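Local coordinates for protein flavin-dependent monooxygenase, oxygenase subunit HsaA (Rhodococcus sp., PDB 2RFQ) that catalyses the ortho-hydroxylation of the secosteroid phenol 3-HSA to the catechol 3,4-DHSA in cholesterol catabolism, using reduced FMN and dioxygen, at residues A[84-95]-A[233-244]; A[139-147]-A[182-192]. All blocks are in the same frame, centred on the assembly; numbering follows the deposited sequence.

Contact 1. Residues A[84-95]-A[233-244]; sequences WVSSIIGVHNWH and WGTIHPTTISAP
Ser87 OG donates a hydrogen bond to the backbone carbonyl Thr240 O at 2.6 Å. The donor lies in the carbonyl plane, at 118° to the C=O bond, so the bond uses a lone pair of the oxygen. Thr240 OG1 stands 2.9 Å from the same Ser87 OG, but its one proton could instead serve Ser87 O in a longer, weak bond, and which it takes is not settled. With OG anti to the backbone N, the Ser87 hydroxyl reaches the carbonyl of Thr240.

Apolar contacts flank this polar centre. Val91 CG2 meets Ile236 CG2 at 3.5 Å, and Ile236 CG2 also lies over the face of the Trp94 six-membered ring, 4.0 Å from its centroid, a CH-pi contact. Trp94 CZ3 touches Trp233 CE3 at 3.3 Å; these rings meet rim to rim with planes only 18° apart, and His95 completes the aromatic cluster. Near the Pro244 end of the segment, Ile88 CD1 packs on Ile241 CD1 (3.9 Å), while Trp84 CE3 rests against Pro244 CG (3.8 Å). Trp84 probably binds FMN, as in related enzymes. Ile241 O, close to Trp84 CZ3, is buried with no polar partner in the model.

The segment axes approach to 8.9 Å at 161°, making a nearly antiparallel helix pair near the centre of the chain. Helix 80-96 thereby joins helix 233-266, in an acyl-CoA dehydrogenase-like fold; Val72 and Tyr69 of helix 65-76 press on Ser87 and Thr240 respectively, helix 277-309 packs on Thr235, Thr239 and Ser242, and helix 316-344 on Thr235 and Pro238.

Contact 2. Residues A[139-147]-A[182-192]; sequences WAWSSGCDH and WNVVGLRGTGS
Both serine hydroxyls lie anti to their own carbonyl carbons (chi1 near -60° in Ser143 and Ser192), bringing Ser143 OG within 2.7 Å of Ser192 OG, a hydrogen bond in which either could donate. Beside it, Gly144 N donates to Thr190 O at 2.9 Å. Gly144, with positive phi, belongs to a type II turn from Ser142 to Cys145, which probably helps line the FMN site.

The rings meet in an offset edge-to-face pair: the Trp182 rim points at the Trp141 face, with CZ3 of Trp182 3.5 Å from CE3 of Trp141 and the planes at 79°. Trp182 NE1 donates to Leu187 O at 2.9 Å, with the oxygen in the indole plane, which fixes the indole's rotation; Thr190 N and OG1 donate to the same oxygen. A leucine at Trp182 would probably leave the face of Trp141 without its aromatic edge and Leu187 O without one of its three donors. One water joins Trp141 N to Ser192 O, another Asp146 N to Gly191 O.

Residues 139-147, continuing strand 132-142 into a turn, are tied to the loop before strand 193-198; Thr190 leans on helix 80-96, and Ala346 of a second subunit packs on Trp141.

In the fold
Contact 1 lies about 3 Å from the centre of the chain and contact 2 about 13 Å. Both are largely buried, but contact 2 reaches the surface at Trp141 and borders a second subunit, which touches neither segment of contact 1. Regular helix packing with few polar bonds buries 638 Å² in contact 1; the turn and loop of contact 2 bury 315 Å² and rely more on backbone groups, hydroxyls and water. They meet mainly through Trp84, whose NE1 probably makes a weak hydrogen bond to Ser143 OG while its indole packs on Leu187 and Thr190; Ile89 also packs on Gly144, so helix 80-96 serves both. Trp84 and Ser143 probably share the FMN site.

Contact 1. Residues A[84-95]-A[233-244]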
loop_
_atom_site.group_PDB
_atom_site.type_symbol
_atom_site.label_atom_id
_atom_site.label_comp_id
_atom_site.label_asym_id
_atom_site.label_seq_id
_atom_site.Cartn_x
_atom_site.Cartn_y
_atom_site.Cartn_z
ATOM N N TRP A 84 -2.953 -9.332 26.214
ATOM C CA TRP A 84 -2.559 -7.954 26.509
ATOM C C TRP A 84 -2.283 -7.765 27.993
ATOM O O TRP A 84 -1.222 -7.245 28.381
ATOM C CB TRP A 84 -3.673 -7.021 26.073
ATOM C CG TRP A 84 -3.395 -5.540 26.205
ATOM C CD1 TRP A 84 -3.772 -4.728 27.235
ATOM C CD2 TRP A 84 -2.698 -4.696 25.256
ATOM N NE1 TRP A 84 -3.375 -3.422 26.977
ATOM C CE2 TRP A 84 -2.720 -3.385 25.770
ATOM C CE3 TRP A 84 -2.077 -4.931 24.011
ATOM C CZ2 TRP A 84 -2.118 -2.304 25.089
ATOM C CZ3 TRP A 84 -1.485 -3.874 23.331
ATOM C CH2 TRP A 84 -1.512 -2.573 23.872
ATOM N N VAL A 85 -3.234 -8.182 28.812
ATOM C CA VAL A 85 -3.068 -8.073 30.278
ATOM C C VAL A 85 -1.874 -8.897 30.762
ATOM O O VAL A 85 -1.086 -8.429 31.600
ATOM C CB VAL A 85 -4.363 -8.505 30.983
ATOM C CG1 VAL A 85 -4.170 -8.661 32.496
ATOM C CG2 VAL A 85 -5.466 -7.487 30.678
ATOM N N SER A 86 -1.730 -10.109 30.229
ATOM C CA SER A 86 -0.659 -11.006 30.661
ATOM C C SER A 86 0.698 -10.364 30.389
ATOM O O SER A 86 1.596 -10.370 31.229
ATOM C CB SER A 86 -0.761 -12.358 29.939
ATOM O OG SER A 86 -1.913 -13.083 30.405
ATOM N N SER A 87 0.833 -9.785 29.211
ATOM C CA SER A 87 2.103 -9.174 28.840
ATOM C C SER A 87 2.479 -8.027 29.772
ATOM O O SER A 87 3.597 -7.979 30.306
ATOM C CB SER A 87 2.003 -8.647 27.424
ATOM O OG SER A 87 3.297 -8.263 26.959
ATOM N N ILE A 88 1.530 -7.112 29.996
ATOM C CA ILE A 88 1.831 -5.902 30.771
ATOM C C ILE A 88 2.045 -6.244 32.254
ATOM O O ILE A 88 3.056 -5.828 32.867
ATOM C CB ILE A 88 0.768 -4.817 30.531
ATOM C CG1 ILE A 88 0.816 -4.408 29.056
ATOM C CG2 ILE A 88 1.088 -3.582 31.345
ATOM C CD1 ILE A 88 -0.535 -3.998 28.418
ATOM N N ILE A 89 1.137 -7.020 32.830
ATOM C CA ILE A 89 1.307 -7.406 34.233
ATOM C C ILE A 89 2.588 -8.241 34.412
ATOM O O ILE A 89 3.311 -8.066 35.384
ATOM C CB ILE A 89 0.052 -8.116 34.807
ATOM C CG1 ILE A 89 -1.168 -7.178 34.725
ATOM C CG2 ILE A 89 0.290 -8.543 36.244
ATOM C CD1 ILE A 89 -2.331 -7.562 35.619
ATOM N N GLY A 90 2.880 -9.110 33.448
ATOM C CA GLY A 90 4.083 -9.927 33.527
ATOM C C GLY A 90 5.345 -9.069 33.511
ATOM O O GLY A 90 6.304 -9.350 34.228
ATOM N N VAL A 91 5.356 -8.021 32.686
ATOM C CA VAL A 91 6.564 -7.200 32.570
ATOM C C VAL A 91 6.799 -6.363 33.832
ATOM O O VAL A 91 7.924 -5.952 34.114
ATOM C CB VAL A 91 6.576 -6.340 31.287
ATOM C CG1 VAL A 91 5.974 -4.951 31.544
ATOM C CG2 VAL A 91 8.020 -6.210 30.772
ATOM N N HIS A 92 5.737 -6.114 34.609
ATOM C CA HIS A 92 5.916 -5.355 35.846
ATOM C C HIS A 92 6.793 -6.097 36.838
ATOM O O HIS A 92 7.391 -5.477 37.700
ATOM C CB HIS A 92 4.575 -5.003 36.470
ATOM C CG HIS A 92 3.722 -4.186 35.567
ATOM N ND1 HIS A 92 2.346 -4.260 35.579
ATOM C CD2 HIS A 92 4.050 -3.331 34.569
ATOM C CE1 HIS A 92 1.861 -3.452 34.652
ATOM N NE2 HIS A 92 2.873 -2.883 34.024
ATOM N N ASN A 93 6.873 -7.419 36.708
ATOM C CA ASN A 93 7.737 -8.218 37.605
ATOM C C ASN A 93 9.208 -8.048 37.254
ATOM O O ASN A 93 10.081 -8.171 38.115
ATOM C CB ASN A 93 7.290 -9.687 37.635
ATOM C CG ASN A 93 5.938 -9.859 38.338
ATOM O OD1 ASN A 93 5.420 -8.911 38.942
ATOM N ND2 ASN A 93 5.347 -11.047 38.234
ATOM N N TRP A 94 9.452 -7.729 35.991
ATOM C CA TRP A 94 10.764 -7.307 35.526
ATOM C C TRP A 94 11.062 -5.896 36.076
ATOM O O TRP A 94 12.136 -5.631 36.622
ATOM C CB TRP A 94 10.795 -7.315 33.978
ATOM C CG TRP A 94 12.104 -6.859 33.359
ATOM C CD1 TRP A 94 13.148 -7.657 32.955
ATOM C CD2 TRP A 94 12.499 -5.505 33.069
ATOM N NE1 TRP A 94 14.184 -6.877 32.456
ATOM C CE2 TRP A 94 13.800 -5.560 32.498
ATOM C CE3 TRP A 94 11.877 -4.258 33.222
ATOM C CZ2 TRP A 94 14.487 -4.424 32.093
ATOM C CZ3 TRP A 94 12.593 -3.097 32.818
ATOM C CH2 TRP A 94 13.872 -3.205 32.271
ATOM N N HIS A 95 10.109 -4.986 35.920
ATOM C CA HIS A 95 10.309 -3.599 36.376
ATOM C C HIS A 95 10.576 -3.549 37.884
ATOM O O HIS A 95 11.501 -2.857 38.335
ATOM C CB HIS A 95 9.083 -2.735 36.015
ATOM C CG HIS A 95 9.306 -1.258 36.194
ATOM N ND1 HIS A 95 8.290 -0.340 36.046
ATOM C CD2 HIS A 95 10.422 -0.542 36.493
ATOM C CE1 HIS A 95 8.762 0.882 36.249
ATOM N NE2 HIS A 95 10.058 0.790 36.505
ATOM N N TRP A 233 14.797 -0.474 28.777
ATOM C CA TRP A 233 13.348 -0.253 28.853
ATOM C C TRP A 233 12.747 0.067 27.486
ATOM O O TRP A 233 11.614 -0.354 27.199
ATOM C CB TRP A 233 13.055 0.897 29.826
ATOM C CG TRP A 233 11.582 1.172 30.100
ATOM C CD1 TRP A 233 10.920 2.336 29.841
ATOM C CD2 TRP A 233 10.622 0.301 30.739
ATOM N NE1 TRP A 233 9.612 2.242 30.254
ATOM C CE2 TRP A 233 9.400 1.013 30.814
ATOM C CE3 TRP A 233 10.671 -1.000 31.245
ATOM C CZ2 TRP A 233 8.243 0.473 31.387
ATOM C CZ3 TRP A 233 9.500 -1.559 31.802
ATOM C CH2 TRP A 233 8.306 -0.811 31.872
ATOM N N GLY A 234 13.484 0.817 26.663
ATOM C CA GLY A 234 12.990 1.219 25.340
ATOM C C GLY A 234 12.725 0.047 24.403
ATOM O O GLY A 234 11.995 0.187 23.415
ATOM N N THR A 235 13.383 -1.096 24.666
ATOM C CA THR A 235 13.010 -2.351 24.019
ATOM C C THR A 235 11.974 -3.179 24.811
ATOM O O THR A 235 10.995 -3.666 24.255
ATOM C CB THR A 235 14.257 -3.212 23.721
ATOM O OG1 THR A 235 15.073 -2.519 22.769
ATOM C CG2 THR A 235 13.854 -4.569 23.123
ATOM N N ILE A 236 12.214 -3.352 26.102
ATOM C CA ILE A 236 11.373 -4.235 26.923
ATOM C C ILE A 236 9.904 -3.828 26.953
ATOM O O ILE A 236 9.002 -4.684 26.778
ATOM C CB ILE A 236 11.949 -4.271 28.366
ATOM C CG1 ILE A 236 13.304 -5.017 28.344
ATOM C CG2 ILE A 236 10.936 -4.871 29.372
ATOM C CD1 ILE A 236 13.180 -6.581 28.215
ATOM N N HIS A 237 9.648 -2.546 27.216
ATOM C CA HIS A 237 8.237 -2.136 27.394
ATOM C C HIS A 237 7.522 -2.083 26.041
ATOM O O HIS A 237 6.475 -2.725 25.875
ATOM C CB HIS A 237 8.142 -0.851 28.203
ATOM C CG HIS A 237 6.757 -0.294 28.300
ATOM N ND1 HIS A 237 5.686 -1.033 28.760
ATOM C CD2 HIS A 237 6.268 0.928 27.980
ATOM C CE1 HIS A 237 4.594 -0.285 28.724
ATOM N NE2 HIS A 237 4.921 0.905 28.250
ATOM N N PRO A 238 8.094 -1.372 25.050
ATOM C CA PRO A 238 7.383 -1.414 23.759
ATOM C C PRO A 238 7.200 -2.829 23.161
ATOM O O PRO A 238 6.166 -3.112 22.542
ATOM C CB PRO A 238 8.241 -0.517 22.853
ATOM C CG PRO A 238 8.847 0.475 23.831
ATOM C CD PRO A 238 9.232 -0.435 25.004
ATOM N N THR A 239 8.170 -3.718 23.349
ATOM C CA THR A 239 7.996 -5.104 22.852
ATOM C C THR A 239 6.839 -5.803 23.609
ATOM O O THR A 239 6.087 -6.593 23.018
ATOM C CB THR A 239 9.311 -5.897 22.952
ATOM O OG1 THR A 239 10.296 -5.244 22.136
ATOM C CG2 THR A 239 9.136 -7.362 22.447
ATOM N N THR A 240 6.674 -5.468 24.894
ATOM C CA THR A 240 5.521 -5.992 25.676
ATOM C C THR A 240 4.157 -5.545 25.114
ATOM O O THR A 240 3.146 -6.224 25.286
ATOM C CB THR A 240 5.675 -5.759 27.193
ATOM O OG1 THR A 240 5.737 -7.046 27.854
ATOM C CG2 THR A 240 4.498 -5.010 27.776
ATOM N N ILE A 241 4.162 -4.421 24.399
ATOM C CA ILE A 241 2.996 -3.885 23.733
ATOM C C ILE A 241 2.802 -4.484 22.336
ATOM O O ILE A 241 1.663 -4.729 21.916
ATOM C CB ILE A 241 3.116 -2.315 23.679
ATOM C CG1 ILE A 241 3.175 -1.750 25.099
ATOM C CG2 ILE A 241 2.061 -1.683 22.734
ATOM C CD1 ILE A 241 2.014 -2.225 26.029
ATOM N N SER A 242 3.885 -4.722 21.611
ATOM C CA SER A 242 3.741 -5.306 20.270
ATOM C C SER A 242 3.514 -6.819 20.307
ATOM O O SER A 242 2.762 -7.353 19.489
ATOM C CB SER A 242 4.969 -5.000 19.379
ATOM O OG SER A 242 5.074 -3.601 19.160
ATOM N N ALA A 243 4.192 -7.515 21.223
ATOM C CA ALA A 243 4.103 -8.997 21.246
ATOM C C ALA A 243 2.664 -9.533 21.297
ATOM O O ALA A 243 2.332 -10.455 20.538
ATOM C CB ALA A 243 4.965 -9.579 22.382
ATOM N N PRO A 244 1.794 -8.972 22.162
ATOM C CA PRO A 244 0.406 -9.482 22.176
ATOM C C PRO A 244 -0.336 -9.184 20.870
ATOM O O PRO A 244 -1.139 -9.979 20.442
ATOM C CB PRO A 244 -0.238 -8.796 23.393
ATOM C CG PRO A 244 0.642 -7.609 23.705
ATOM C CD PRO A 244 2.014 -7.910 23.171
#

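Contact 2. Residues A[139-147]-A[182-192]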
loop_
_atom_site.group_PDB
_atom_site.type_symbol
_atom_site.label_atom_id
_atom_site.label_comp_id
_atom_site.label_asym_id
_atom_site.label_seq_id
_atom_site.Cartn_x
_atom_site.Cartn_y
_atom_site.Cartn_z
ATOM N N TRP A 139 -4.675 7.947 36.893
ATOM C CA TRP A 139 -3.955 7.240 35.846
ATOM C C TRP A 139 -4.874 6.251 35.121
ATOM O O TRP A 139 -5.205 5.189 35.656
ATOM C CB TRP A 139 -2.769 6.486 36.449
ATOM C CG TRP A 139 -1.511 7.273 36.603
ATOM C CD1 TRP A 139 -0.542 7.451 35.663
ATOM C CD2 TRP A 139 -1.067 7.961 37.780
ATOM N NE1 TRP A 139 0.496 8.207 36.183
ATOM C CE2 TRP A 139 0.188 8.548 37.475
ATOM C CE3 TRP A 139 -1.612 8.151 39.056
ATOM C CZ2 TRP A 139 0.921 9.285 38.413
ATOM C CZ3 TRP A 139 -0.882 8.901 39.999
ATOM C CH2 TRP A 139 0.371 9.453 39.661
ATOM N N ALA A 140 -5.270 6.623 33.904
ATOM C CA ALA A 140 -6.133 5.786 33.045
ATOM C C ALA A 140 -5.368 4.643 32.394
ATOM O O ALA A 140 -4.133 4.568 32.464
ATOM C CB ALA A 140 -6.785 6.647 31.956
ATOM N N TRP A 141 -6.127 3.748 31.770
ATOM C CA TRP A 141 -5.582 2.676 30.948
ATOM C C TRP A 141 -4.697 1.689 31.725
ATOM O O TRP A 141 -3.699 1.187 31.176
ATOM C CB TRP A 141 -4.840 3.226 29.699
ATOM C CG TRP A 141 -5.605 4.269 28.889
ATOM C CD1 TRP A 141 -5.776 5.584 29.219
ATOM C CD2 TRP A 141 -6.254 4.094 27.620
ATOM N NE1 TRP A 141 -6.507 6.236 28.247
ATOM C CE2 TRP A 141 -6.815 5.339 27.257
ATOM C CE3 TRP A 141 -6.406 3.007 26.749
ATOM C CZ2 TRP A 141 -7.526 5.531 26.056
ATOM C CZ3 TRP A 141 -7.103 3.192 25.558
ATOM C CH2 TRP A 141 -7.663 4.451 25.223
ATOM N N SER A 142 -5.060 1.383 32.980
ATOM C CA SER A 142 -4.269 0.421 33.766
ATOM C C SER A 142 -4.827 -0.974 33.509
ATOM O O SER A 142 -5.681 -1.465 34.223
ATOM C CB SER A 142 -4.274 0.772 35.268
ATOM O OG SER A 142 -3.304 -0.032 35.945
ATOM N N SER A 143 -4.322 -1.597 32.449
ATOM C CA SER A 143 -4.798 -2.914 32.043
ATOM C C SER A 143 -4.670 -3.932 33.155
ATOM O O SER A 143 -3.602 -4.076 33.772
ATOM C CB SER A 143 -4.026 -3.418 30.820
ATOM O OG SER A 143 -4.202 -2.517 29.738
ATOM N N GLY A 144 -5.765 -4.663 33.388
ATOM C CA GLY A 144 -5.784 -5.704 34.424
ATOM C C GLY A 144 -5.625 -5.195 35.857
ATOM O O GLY A 144 -5.298 -5.974 36.748
ATOM N N CYS A 145 -5.907 -3.911 36.097
ATOM C CA CYS A 145 -5.678 -3.343 37.429
ATOM C C CYS A 145 -6.457 -4.058 38.561
ATOM O O CYS A 145 -5.986 -4.096 39.694
ATOM C CB CYS A 145 -5.921 -1.828 37.443
ATOM S SG CYS A 145 -7.567 -1.328 36.909
ATOM N N ASP A 146 -7.623 -4.631 38.260
ATOM C CA ASP A 146 -8.380 -5.343 39.301
ATOM C C ASP A 146 -7.624 -6.573 39.815
ATOM O O ASP A 146 -7.855 -7.043 40.939
ATOM C CB ASP A 146 -9.758 -5.763 38.791
ATOM C CG ASP A 146 -10.669 -6.254 39.906
ATOM O OD1 ASP A 146 -10.787 -5.572 40.948
ATOM O OD2 ASP A 146 -11.261 -7.328 39.733
ATOM N N HIS A 147 -6.710 -7.074 38.988
ATOM C CA HIS A 147 -5.993 -8.312 39.288
ATOM C C HIS A 147 -4.669 -8.079 39.974
ATOM O O HIS A 147 -3.852 -8.994 40.055
ATOM C CB HIS A 147 -5.789 -9.110 38.003
ATOM C CG HIS A 147 -7.070 -9.635 37.448
ATOM N ND1 HIS A 147 -7.832 -10.569 38.119
ATOM C CD2 HIS A 147 -7.743 -9.341 36.306
ATOM C CE1 HIS A 147 -8.916 -10.839 37.407
ATOM N NE2 HIS A 147 -8.881 -10.108 36.302
ATOM N N TRP A 182 -13.958 1.809 31.656
ATOM C CA TRP A 182 -13.478 1.164 30.417
ATOM C C TRP A 182 -14.628 0.848 29.455
ATOM O O TRP A 182 -15.402 -0.083 29.670
ATOM C CB TRP A 182 -12.700 -0.088 30.798
ATOM C CG TRP A 182 -11.936 -0.718 29.696
ATOM C CD1 TRP A 182 -12.052 -2.004 29.256
ATOM C CD2 TRP A 182 -10.890 -0.113 28.929
ATOM N NE1 TRP A 182 -11.147 -2.245 28.246
ATOM C CE2 TRP A 182 -10.418 -1.099 28.024
ATOM C CE3 TRP A 182 -10.306 1.170 28.912
ATOM C CZ2 TRP A 182 -9.394 -0.850 27.115
ATOM C CZ3 TRP A 182 -9.282 1.421 27.996
ATOM C CH2 TRP A 182 -8.830 0.406 27.124
ATOM N N ASN A 183 -14.735 1.638 28.384
ATOM C CA ASN A 183 -15.888 1.596 27.498
ATOM C C ASN A 183 -15.446 1.845 26.054
ATOM O O ASN A 183 -15.634 2.943 25.497
ATOM C CB ASN A 183 -16.876 2.677 27.957
ATOM C CG ASN A 183 -18.186 2.600 27.241
ATOM O OD1 ASN A 183 -18.553 1.561 26.704
ATOM N ND2 ASN A 183 -18.910 3.723 27.215
ATOM N N VAL A 184 -14.843 0.808 25.468
ATOM C CA VAL A 184 -14.101 0.962 24.204
ATOM C C VAL A 184 -14.463 -0.086 23.153
ATOM O O VAL A 184 -15.099 -1.105 23.453
ATOM C CB VAL A 184 -12.583 0.910 24.460
ATOM C CG1 VAL A 184 -12.142 2.149 25.246
ATOM C CG2 VAL A 184 -12.244 -0.345 25.220
ATOM N N VAL A 185 -14.028 0.156 21.916
ATOM C CA VAL A 185 -14.442 -0.690 20.781
ATOM C C VAL A 185 -13.657 -2.024 20.685
ATOM O O VAL A 185 -14.097 -2.988 20.057
ATOM C CB VAL A 185 -14.307 0.105 19.449
ATOM C CG1 VAL A 185 -12.817 0.379 19.138
ATOM C CG2 VAL A 185 -15.015 -0.603 18.251
ATOM N N GLY A 186 -12.491 -2.060 21.306
ATOM C CA GLY A 186 -11.675 -3.298 21.348
ATOM C C GLY A 186 -10.865 -3.390 22.625
ATOM O O GLY A 186 -10.755 -2.419 23.392
ATOM N N LEU A 187 -10.256 -4.560 22.838
ATOM C CA LEU A 187 -9.589 -4.870 24.122
ATOM C C LEU A 187 -10.544 -4.611 25.297
ATOM O O LEU A 187 -10.129 -4.246 26.402
ATOM C CB LEU A 187 -8.264 -4.082 24.300
ATOM C CG LEU A 187 -7.114 -4.579 23.401
ATOM C CD1 LEU A 187 -5.887 -3.633 23.618
ATOM C CD2 LEU A 187 -6.776 -6.059 23.723
ATOM N N ARG A 188 -11.829 -4.853 25.061
ATOM C CA ARG A 188 -12.859 -4.638 26.096
ATOM C C ARG A 188 -12.561 -5.465 27.354
ATOM O O ARG A 188 -12.715 -4.990 28.491
ATOM C CB ARG A 188 -14.238 -5.000 25.546
ATOM C CG ARG A 188 -14.671 -4.016 24.501
ATOM C CD ARG A 188 -15.980 -4.450 23.824
ATOM N NE ARG A 188 -16.512 -3.361 23.021
ATOM C CZ ARG A 188 -17.433 -3.501 22.070
ATOM N NH1 ARG A 188 -17.908 -4.715 21.750
ATOM N NH2 ARG A 188 -17.879 -2.418 21.434
ATOM N N GLY A 189 -12.085 -6.689 27.152
ATOM C CA GLY A 189 -11.800 -7.590 28.277
ATOM C C GLY A 189 -10.666 -7.156 29.192
ATOM O O GLY A 189 -10.517 -7.706 30.281
ATOM N N THR A 190 -9.846 -6.182 28.755
ATOM C CA THR A 190 -8.663 -5.842 29.536
ATOM C C THR A 190 -8.986 -5.115 30.845
ATOM O O THR A 190 -8.146 -5.095 31.744
ATOM C CB THR A 190 -7.616 -5.026 28.718
ATOM O OG1 THR A 190 -8.190 -3.769 28.330
ATOM C CG2 THR A 190 -7.196 -5.835 27.473
ATOM N N GLY A 191 -10.188 -4.531 30.955
ATOM C CA GLY A 191 -10.533 -3.812 32.183
ATOM C C GLY A 191 -9.478 -2.767 32.494
ATOM O O GLY A 191 -8.981 -2.672 33.625
ATOM N N SER A 192 -9.143 -1.981 31.487
ATOM C CA SER A 192 -8.092 -0.970 31.608
ATOM C C SER A 192 -8.605 0.301 32.293
ATOM O O SER A 192 -8.691 1.370 31.678
ATOM C CB SER A 192 -7.449 -0.694 30.227
ATOM O OG SER A 192 -6.861 -1.903 29.752
HETATM O O HOH W 1 -9.061 4.126 32.130
HETATM O O HOH W 2 -9.152 -4.738 35.580
#